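Pullulanase (Bacillus acidopullulyticus, PDB 2WAN) hydrolyses the alpha-1,6-glucosidic linkages of pullulan and probably of branched starch, as a multidomain alpha-amylase-type glycoside hydrolase. Local coordinates at residues R575-S578 and N579-T583; V562-F565 and D566-V569. All coordinates share one frame; numbering follows the deposited sequence.

Contact 1 (R575-S578 and N579-T583)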
loop_
_atom_site.group_PDB
_atom_site.type_symbol
_atom_site.label_atom_id
_atom_site.label_comp_id
_atom_site.label_asym_id
_atom_site.label_seq_id
_atom_site.Cartn_x
_atom_site.Cartn_y
_atom_site.Cartn_z
ATOM N N ARG A 575 -13.952 -3.171 -3.632
ATOM C CA ARG A 575 -14.375 -2.096 -4.534
ATOM C C ARG A 575 -15.083 -2.663 -5.762
ATOM O O ARG A 575 -14.629 -3.621 -6.379
ATOM C CB ARG A 575 -13.202 -1.172 -4.916
ATOM C CG ARG A 575 -12.567 -0.468 -3.701
ATOM C CD ARG A 575 -11.436 0.514 -4.075
ATOM N NE ARG A 575 -10.965 1.165 -2.857
ATOM C CZ ARG A 575 -9.712 1.158 -2.408
ATOM N NH1 ARG A 575 -8.741 0.577 -3.106
ATOM N NH2 ARG A 575 -9.431 1.772 -1.258
ATOM N N THR A 576 -16.227 -2.076 -6.093
ATOM C CA THR A 576 -16.963 -2.479 -7.290
ATOM C C THR A 576 -17.277 -1.222 -8.104
ATOM O O THR A 576 -17.313 -0.119 -7.554
ATOM C CB THR A 576 -18.277 -3.218 -6.952
ATOM O OG1 THR A 576 -19.109 -2.372 -6.155
ATOM C CG2 THR A 576 -17.996 -4.526 -6.198
ATOM N N ASP A 577 -17.484 -1.403 -9.409
ATOM C CA ASP A 577 -17.836 -0.288 -10.283
ATOM C C ASP A 577 -19.351 -0.176 -10.445
ATOM O O ASP A 577 -20.107 -0.889 -9.787
ATOM C CB ASP A 577 -17.120 -0.388 -11.646
ATOM C CG ASP A 577 -17.441 -1.672 -12.406
ATOM O OD1 ASP A 577 -18.539 -2.250 -12.235
ATOM O OD2 ASP A 577 -16.588 -2.104 -13.209
ATOM N N SER A 578 -19.792 0.718 -11.329
ATOM C CA SER A 578 -21.219 0.976 -11.472
ATOM C C SER A 578 -21.963 -0.119 -12.234
ATOM O O SER A 578 -23.207 -0.162 -12.206
ATOM C CB SER A 578 -21.449 2.366 -12.070
ATOM O OG SER A 578 -21.041 3.349 -11.134
ATOM N N ASN A 579 -21.204 -0.991 -12.898
ATOM C CA ASN A 579 -21.739 -2.197 -13.533
ATOM C C ASN A 579 -21.933 -3.341 -12.546
ATOM O O ASN A 579 -22.559 -4.349 -12.875
ATOM C CB ASN A 579 -20.842 -2.677 -14.674
ATOM C CG ASN A 579 -20.761 -1.682 -15.817
ATOM O OD1 ASN A 579 -21.717 -0.962 -16.099
ATOM N ND2 ASN A 579 -19.611 -1.636 -16.477
ATOM N N GLY A 580 -21.377 -3.189 -11.345
ATOM C CA GLY A 580 -21.440 -4.234 -10.327
ATOM C C GLY A 580 -20.304 -5.242 -10.375
ATOM O O GLY A 580 -20.400 -6.327 -9.782
ATOM N N ASN A 581 -19.225 -4.889 -11.075
ATOM C CA ASN A 581 -18.052 -5.747 -11.188
ATOM C C ASN A 581 -16.964 -5.366 -10.191
ATOM O O ASN A 581 -16.818 -4.200 -9.863
ATOM C CB ASN A 581 -17.490 -5.680 -12.614
ATOM C CG ASN A 581 -18.401 -6.348 -13.629
ATOM O OD1 ASN A 581 -18.824 -5.723 -14.606
ATOM N ND2 ASN A 581 -18.723 -7.614 -13.395
ATOM N N TYR A 582 -16.211 -6.349 -9.708
ATOM C CA TYR A 582 -15.071 -6.073 -8.829
ATOM C C TYR A 582 -13.973 -5.358 -9.620
ATOM O O TYR A 582 -13.589 -5.824 -10.686
ATOM C CB TYR A 582 -14.503 -7.376 -8.281
ATOM C CG TYR A 582 -15.413 -8.136 -7.331
ATOM C CD1 TYR A 582 -16.219 -9.182 -7.788
ATOM C CD2 TYR A 582 -15.435 -7.834 -5.968
ATOM C CE1 TYR A 582 -17.049 -9.901 -6.902
ATOM C CE2 TYR A 582 -16.259 -8.542 -5.076
ATOM C CZ TYR A 582 -17.059 -9.571 -5.549
ATOM O OH TYR A 582 -17.871 -10.269 -4.670
ATOM N N THR A 583 -13.477 -4.238 -9.096
ATOM C CA THR A 583 -12.368 -3.522 -9.751
ATOM C C THR A 583 -11.038 -4.221 -9.428
ATOM O O THR A 583 -10.941 -4.942 -8.427
ATOM C CB THR A 583 -12.320 -2.020 -9.400
ATOM O OG1 THR A 583 -12.255 -1.845 -7.983
ATOM C CG2 THR A 583 -13.580 -1.293 -9.919
HETATM O O HOH W 1 -12.506 -5.324 -6.083
HETATM O O HOH W 2 -17.431 -3.547 -15.510
#
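Asp577 and Asn581 meet across a tight reversal of the chain. A type I beta turn from Asp577 to Gly580 is closed by Gly580 N to Asp577 O (3.1 Å), and Asp577 N then binds Asn581 O at 2.9 Å. With Gly580 at positive phi, where a side chain would jam against the preceding carbonyl oxygen, this is a type I turn followed by a G1 beta bulge. Thr583 N donates to Arg575 O (3.0 Å), completing a single antiparallel bridge around Thr576 and Tyr582. Here Thr576 CG2 lies alongside Tyr582 CD2 (4.2 Å), both side chains pointing the same way, and Thr576 OG1 bonds Arg303 and Tyr118.

The close-packed part lies inside this reversal. Asp577 CG is turned between its own N and carbonyl carbon (chi1 59°), which brings OD1 over the turn. There OD1 accepts from Asn581 N at 3.0 Å (159° at the hydrogen), the donor standing above the carboxylate plane, and more weakly from Asn579 N. Thr576 CA makes a CA-H...O contact with Asn581 O at 3.1 Å. Thr583 lays its CG2 methyl 4.0 Å from Asp577 CB, while Glu591 takes its hydroxyl and pairs with the Arg575 guanidinium.

On the loose outer rim, the amide ends of Asn579 and Asn581 are linked to Asp577 OD2 through one water, which donates to OD2 (2.8 Å); the carboxylate and Asn581 amide planes stand 84° apart. Asn579 OD1 bonds Lys128. With an alanine at Asp577, Asn581 N would probably lose its carboxylate acceptor, Asn579 N its weak one, and the water its anchor at OD2.

One carboxylate thus serves two environments: OD1 takes one good and one weak backbone N-H bond while OD2 accepts from water, a setting of donors likely to favour the charged carboxylate.

Contact 2 (V562-F565 and D566-V569)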
loop_
_atom_site.group_PDB
_atom_site.type_symbol
_atom_site.label_atom_id
_atom_site.label_comp_id
_atom_site.label_asym_id
_atom_site.label_seq_id
_atom_site.Cartn_x
_atom_site.Cartn_y
_atom_site.Cartn_z
ATOM N N VAL A 562 -15.956 -16.575 -2.394
ATOM C CA VAL A 562 -15.659 -17.673 -1.466
ATOM C C VAL A 562 -14.911 -17.185 -0.212
ATOM O O VAL A 562 -14.631 -17.971 0.712
ATOM C CB VAL A 562 -14.844 -18.808 -2.136
ATOM C CG1 VAL A 562 -15.706 -19.556 -3.186
ATOM C CG2 VAL A 562 -13.531 -18.277 -2.740
ATOM N N SER A 563 -14.601 -15.894 -0.191
ATOM C CA SER A 563 -13.905 -15.280 0.944
ATOM C C SER A 563 -14.869 -15.103 2.111
ATOM O O SER A 563 -16.062 -14.917 1.909
ATOM C CB SER A 563 -13.301 -13.932 0.536
ATOM O OG SER A 563 -14.275 -12.940 0.253
ATOM N N ASP A 564 -14.358 -15.183 3.334
ATOM C CA ASP A 564 -15.187 -14.927 4.517
ATOM C C ASP A 564 -15.880 -13.564 4.452
ATOM O O ASP A 564 -17.056 -13.451 4.803
ATOM C CB ASP A 564 -14.355 -15.075 5.792
ATOM C CG ASP A 564 -13.830 -16.489 5.967
ATOM O OD1 ASP A 564 -14.640 -17.434 5.821
ATOM O OD2 ASP A 564 -12.607 -16.666 6.185
ATOM N N PHE A 565 -15.175 -12.547 3.951
ATOM C CA PHE A 565 -15.774 -11.216 3.772
ATOM C C PHE A 565 -17.079 -11.267 2.961
ATOM O O PHE A 565 -18.092 -10.707 3.391
ATOM C CB PHE A 565 -14.791 -10.253 3.082
ATOM C CG PHE A 565 -13.629 -9.800 3.964
ATOM C CD1 PHE A 565 -13.802 -9.574 5.321
ATOM C CD2 PHE A 565 -12.381 -9.540 3.398
ATOM C CE1 PHE A 565 -12.742 -9.148 6.125
ATOM C CE2 PHE A 565 -11.320 -9.107 4.183
ATOM C CZ PHE A 565 -11.503 -8.910 5.548
ATOM N N ASP A 566 -17.047 -11.931 1.803
ATOM C CA ASP A 566 -18.194 -11.951 0.884
ATOM C C ASP A 566 -19.307 -12.844 1.390
ATOM O O ASP A 566 -20.473 -12.628 1.047
ATOM C CB ASP A 566 -17.795 -12.372 -0.541
ATOM C CG ASP A 566 -17.492 -11.174 -1.445
ATOM O OD1 ASP A 566 -17.764 -10.024 -1.029
ATOM O OD2 ASP A 566 -16.959 -11.390 -2.558
ATOM N N LYS A 567 -18.954 -13.832 2.217
ATOM C CA LYS A 567 -19.981 -14.686 2.834
ATOM C C LYS A 567 -20.710 -13.996 4.004
ATOM O O LYS A 567 -21.810 -14.401 4.381
ATOM C CB LYS A 567 -19.399 -16.056 3.234
ATOM C CG LYS A 567 -18.968 -16.907 2.026
ATOM C CD LYS A 567 -18.479 -18.316 2.405
ATOM C CE LYS A 567 -17.121 -18.350 3.113
ATOM N NZ LYS A 567 -16.736 -19.777 3.398
ATOM N N ILE A 568 -20.116 -12.951 4.572
ATOM C CA ILE A 568 -20.712 -12.262 5.718
ATOM C C ILE A 568 -21.436 -10.980 5.291
ATOM O O ILE A 568 -22.577 -10.748 5.703
ATOM C CB ILE A 568 -19.660 -11.997 6.839
ATOM C CG1 ILE A 568 -19.047 -13.331 7.292
ATOM C CG2 ILE A 568 -20.290 -11.230 8.041
ATOM C CD1 ILE A 568 -17.851 -13.191 8.221
ATOM N N VAL A 569 -20.776 -10.155 4.477
ATOM C CA VAL A 569 -21.366 -8.905 3.978
ATOM C C VAL A 569 -21.069 -8.810 2.472
ATOM O O VAL A 569 -20.051 -8.214 2.076
ATOM C CB VAL A 569 -20.821 -7.639 4.701
ATOM C CG1 VAL A 569 -21.724 -6.431 4.428
ATOM C CG2 VAL A 569 -20.712 -7.847 6.219
HETATM O O HOH W 3 -14.210 -19.649 4.546
#
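Ser563 meets Asp566 at the start of the short helix 564-568, and the backbone bonds set the frame. Lys567 N donates to Ser563 O at 3.1 Å, the regular helical spacing. At the other end Phe565 O accepts twice: from Val569 N, 2.9 Å and almost straight at 171°, and from Ile568 N, which stands well above the carbonyl plane. Val569 is the first residue to leave helical angles, consistent with the i+3 and i+4 bonds meeting on Phe565 O at the helix end.

Capping comes next. Ser563 is the N-cap, and its OG, held between its N and carbonyl carbon (chi1 68°), takes a weak bond from Asp566 N at 3.3 Å; Tyr574 OH also binds this OG. The Asp566 carboxylate turns to the backbone amides of Gln571 and Met561.

Among the charges, Asp564 and Lys567 cross obliquely. The lysine chain bends at its third torsion (-71°), bringing CE to 3.5 Å from Val562 O, yet NZ stays 4.0 Å from Asp564 OD1, a long salt bridge. A water fills in, donating to OD1 (2.6 Å) and accepting from NZ (2.8 Å).

Ile568 CG1 lies 3.2 Å from the carbonyl oxygen Asp564 O. The apolar contacts are those of Ile568 on Ala391, Val331 and Pro394, and of Phe565, which stacks with Tyr573 and meets Phe602 edge-to-face.

Strand 388-391 belongs to the carbohydrate-binding module 48 region. Asp564 OD1 and Lys567 NZ bond backbone atoms there (Val392 N, Thr390 O) and Ile568 packs on it, so polar and apolar contacts together join that module to the catalytic domain.

How the contacts relate
Contacts 1 and 2 follow each other along one long connection, between barrel strand 547-552 and helix 597-614, where alpha-amylase relatives usually carry domain B. Their centres lie 16 Å apart, yet they touch directly: Tyr582 OH of contact 1 is 2.6 Å from Asp566 OD2 of contact 2, a probable hydrogen bond of weak geometry. The two face different neighbours. Contact 2 backs onto the carbohydrate-binding module 48 region, whereas contact 1 looks to the first modelled beta sheet, through Lys128 in strand 124-129 and Arg303 just after strand 295-302, with a glycerol, probably from the crystallisation liquor, on Thr576 N. Neither is tied to an identified catalytic residue; together they join the connection to two accessory parts.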